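Local coordinates for protein trehalose monomycolate exporter MmpL3 (Mycobacterium tuberculosis, PDB 7NVH) that exports trehalose monomycolate, the mycolic acid carrier of the mycobacterial cell envelope, across the inner membrane as an MmpL-family member of the RND superfamily, at residues P621-V626 against L693-Y698. Sequence-based numbering, arbitrary orientation.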
loop_
_atom_site.group_PDB
_atom_site.type_symbol
_atom_site.label_atom_id
_atom_site.label_comp_id
_atom_site.label_asym_id
_atom_site.label_seq_id
_atom_site.Cartn_x
_atom_site.Cartn_y
_atom_site.Cartn_z
ATOM N N PRO A 621 -12.264 -10.338 -0.547
ATOM C CA PRO A 621 -11.303 -10.349 -1.653
ATOM C C PRO A 621 -10.293 -9.220 -1.516
ATOM O O PRO A 621 -10.622 -8.117 -1.079
ATOM C CB PRO A 621 -12.187 -10.161 -2.888
ATOM C CG PRO A 621 -13.510 -10.687 -2.494
ATOM C CD PRO A 621 -13.652 -10.503 -1.011
ATOM N N LEU A 622 -9.051 -9.506 -1.897
ATOM C CA LEU A 622 -7.991 -8.520 -1.802
ATOM C C LEU A 622 -8.072 -7.528 -2.961
ATOM O O LEU A 622 -8.800 -7.722 -3.936
ATOM C CB LEU A 622 -6.625 -9.202 -1.777
ATOM C CG LEU A 622 -6.472 -10.343 -0.772
ATOM C CD1 LEU A 622 -5.114 -11.010 -0.908
ATOM C CD2 LEU A 622 -6.682 -9.841 0.644
ATOM N N THR A 623 -7.307 -6.448 -2.842
ATOM C CA THR A 623 -7.257 -5.398 -3.849
ATOM C C THR A 623 -6.037 -5.609 -4.734
ATOM O O THR A 623 -4.930 -5.818 -4.229
ATOM C CB THR A 623 -7.210 -4.018 -3.193
ATOM O OG1 THR A 623 -8.266 -3.912 -2.231
ATOM C CG2 THR A 623 -7.386 -2.930 -4.230
ATOM N N ALA A 624 -6.245 -5.559 -6.050
ATOM C CA ALA A 624 -5.177 -5.909 -6.985
ATOM C C ALA A 624 -3.959 -4.995 -6.894
ATOM O O ALA A 624 -2.833 -5.518 -6.853
ATOM C CB ALA A 624 -5.739 -5.956 -8.410
ATOM N N PRO A 625 -4.085 -3.660 -6.882
ATOM C CA PRO A 625 -2.870 -2.832 -6.763
ATOM C C PRO A 625 -2.073 -3.104 -5.501
ATOM O O PRO A 625 -0.833 -3.081 -5.530
ATOM C CB PRO A 625 -3.426 -1.404 -6.787
ATOM C CG PRO A 625 -4.687 -1.516 -7.546
ATOM C CD PRO A 625 -5.275 -2.822 -7.120
ATOM N N VAL A 626 -2.754 -3.367 -4.385
ATOM C CA VAL A 626 -2.037 -3.624 -3.143
ATOM C C VAL A 626 -1.276 -4.937 -3.233
ATOM O O VAL A 626 -0.247 -5.107 -2.577
ATOM C CB VAL A 626 -3.007 -3.602 -1.952
ATOM C CG1 VAL A 626 -2.266 -3.866 -0.656
ATOM C CG2 VAL A 626 -3.709 -2.277 -1.894
ATOM N N LEU A 693 -8.341 -0.612 8.722
ATOM C CA LEU A 693 -8.509 -0.759 7.283
ATOM C C LEU A 693 -7.865 -2.070 6.860
ATOM O O LEU A 693 -6.671 -2.279 7.095
ATOM C CB LEU A 693 -7.891 0.422 6.539
ATOM C CG LEU A 693 -7.985 0.410 5.016
ATOM C CD1 LEU A 693 -9.410 0.158 4.572
ATOM C CD2 LEU A 693 -7.480 1.723 4.457
ATOM N N VAL A 694 -8.653 -2.943 6.228
ATOM C CA VAL A 694 -8.167 -4.277 5.887
ATOM C C VAL A 694 -6.985 -4.190 4.930
ATOM O O VAL A 694 -6.037 -4.978 5.022
ATOM C CB VAL A 694 -9.311 -5.129 5.310
ATOM C CG1 VAL A 694 -8.796 -6.480 4.856
ATOM C CG2 VAL A 694 -10.402 -5.306 6.346
ATOM N N MET A 695 -7.018 -3.226 4.008
ATOM C CA MET A 695 -5.920 -3.039 3.062
ATOM C C MET A 695 -4.590 -2.887 3.784
ATOM O O MET A 695 -3.629 -3.626 3.525
ATOM C CB MET A 695 -6.196 -1.796 2.218
ATOM C CG MET A 695 -7.380 -1.906 1.294
ATOM S SD MET A 695 -7.676 -0.363 0.414
ATOM C CE MET A 695 -6.283 -0.323 -0.693
ATOM N N MET A 696 -4.529 -1.944 4.724
ATOM C CA MET A 696 -3.294 -1.735 5.464
ATOM C C MET A 696 -3.010 -2.908 6.386
ATOM O O MET A 696 -1.844 -3.244 6.612
ATOM C CB MET A 696 -3.363 -0.436 6.262
ATOM C CG MET A 696 -2.702 0.741 5.574
ATOM S SD MET A 696 -0.928 0.553 5.330
ATOM C CE MET A 696 -0.387 0.134 6.978
ATOM N N LYS A 697 -4.057 -3.546 6.914
ATOM C CA LYS A 697 -3.854 -4.705 7.775
ATOM C C LYS A 697 -3.090 -5.800 7.050
ATOM O O LYS A 697 -2.080 -6.298 7.554
ATOM C CB LYS A 697 -5.188 -5.243 8.286
ATOM C CG LYS A 697 -5.883 -4.349 9.285
ATOM C CD LYS A 697 -7.162 -4.990 9.775
ATOM C CE LYS A 697 -6.873 -6.054 10.811
ATOM N NZ LYS A 697 -7.190 -5.578 12.181
ATOM N N TYR A 698 -3.540 -6.181 5.853
ATOM C CA TYR A 698 -2.837 -7.267 5.185
ATOM C C TYR A 698 -1.559 -6.811 4.499
ATOM O O TYR A 698 -0.654 -7.630 4.336
ATOM C CB TYR A 698 -3.749 -8.024 4.207
ATOM C CG TYR A 698 -4.380 -7.270 3.061
ATOM C CD1 TYR A 698 -3.617 -6.766 2.022
ATOM C CD2 TYR A 698 -5.758 -7.136 2.982
ATOM C CE1 TYR A 698 -4.207 -6.107 0.965
ATOM C CE2 TYR A 698 -6.356 -6.475 1.931
ATOM C CZ TYR A 698 -5.576 -5.963 0.925
ATOM O OH TYR A 698 -6.168 -5.306 -0.127
#
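Tyr698, in the first turns of helix 694-726, reaches across to the beginning of helix 624-654 and buries more area in this contact than any other residue. Its CG sits in the crowded position between backbone N and carbonyl carbon (chi1 60°), and the ring runs out so that its hydroxyl meets the backbone just ahead of the other helix. There the N-H of Thr623, at the N-cap position though its side chain makes no capping bond, donates a hydrogen bond to Tyr698 OH, 3.2 Å from N to OH and moderately bent at 152°. Thr623 OG1 lies 3.3 Å from the same OH, a weak link at most; its stronger partner is the hydroxyl of Tyr426. The ring itself is held from several sides. Leu622, its side chain running counter to that of Tyr698, lays CD2 over one face as a CH-pi contact, 3.9 Å from the ring centroid, while the carbonyl O of Met695 lies above the opposite face, toward the rim. Val626 approaches at the ring edge: CG1, anti to the backbone N, comes to 3.4 Å from Tyr698 CE1. Its other branch, CG2, meets the methyl tip of Met695, with CE 3.4 Å away after a bend at chi3 (70°). Beyond the two segments Met695 also touches Phe43, Phe236 and Tyr426, near the bound lauryl maltose neopentyl glycol. The contact thus joins two helix beginnings of the transmembrane bundle close to the detergent pocket: apolar groups at face and edge steady the aromatic ring, and the hydroxyl of the buried tyrosine accepts the N-H of the N-cap residue, which has no intrahelical acceptor ahead of it.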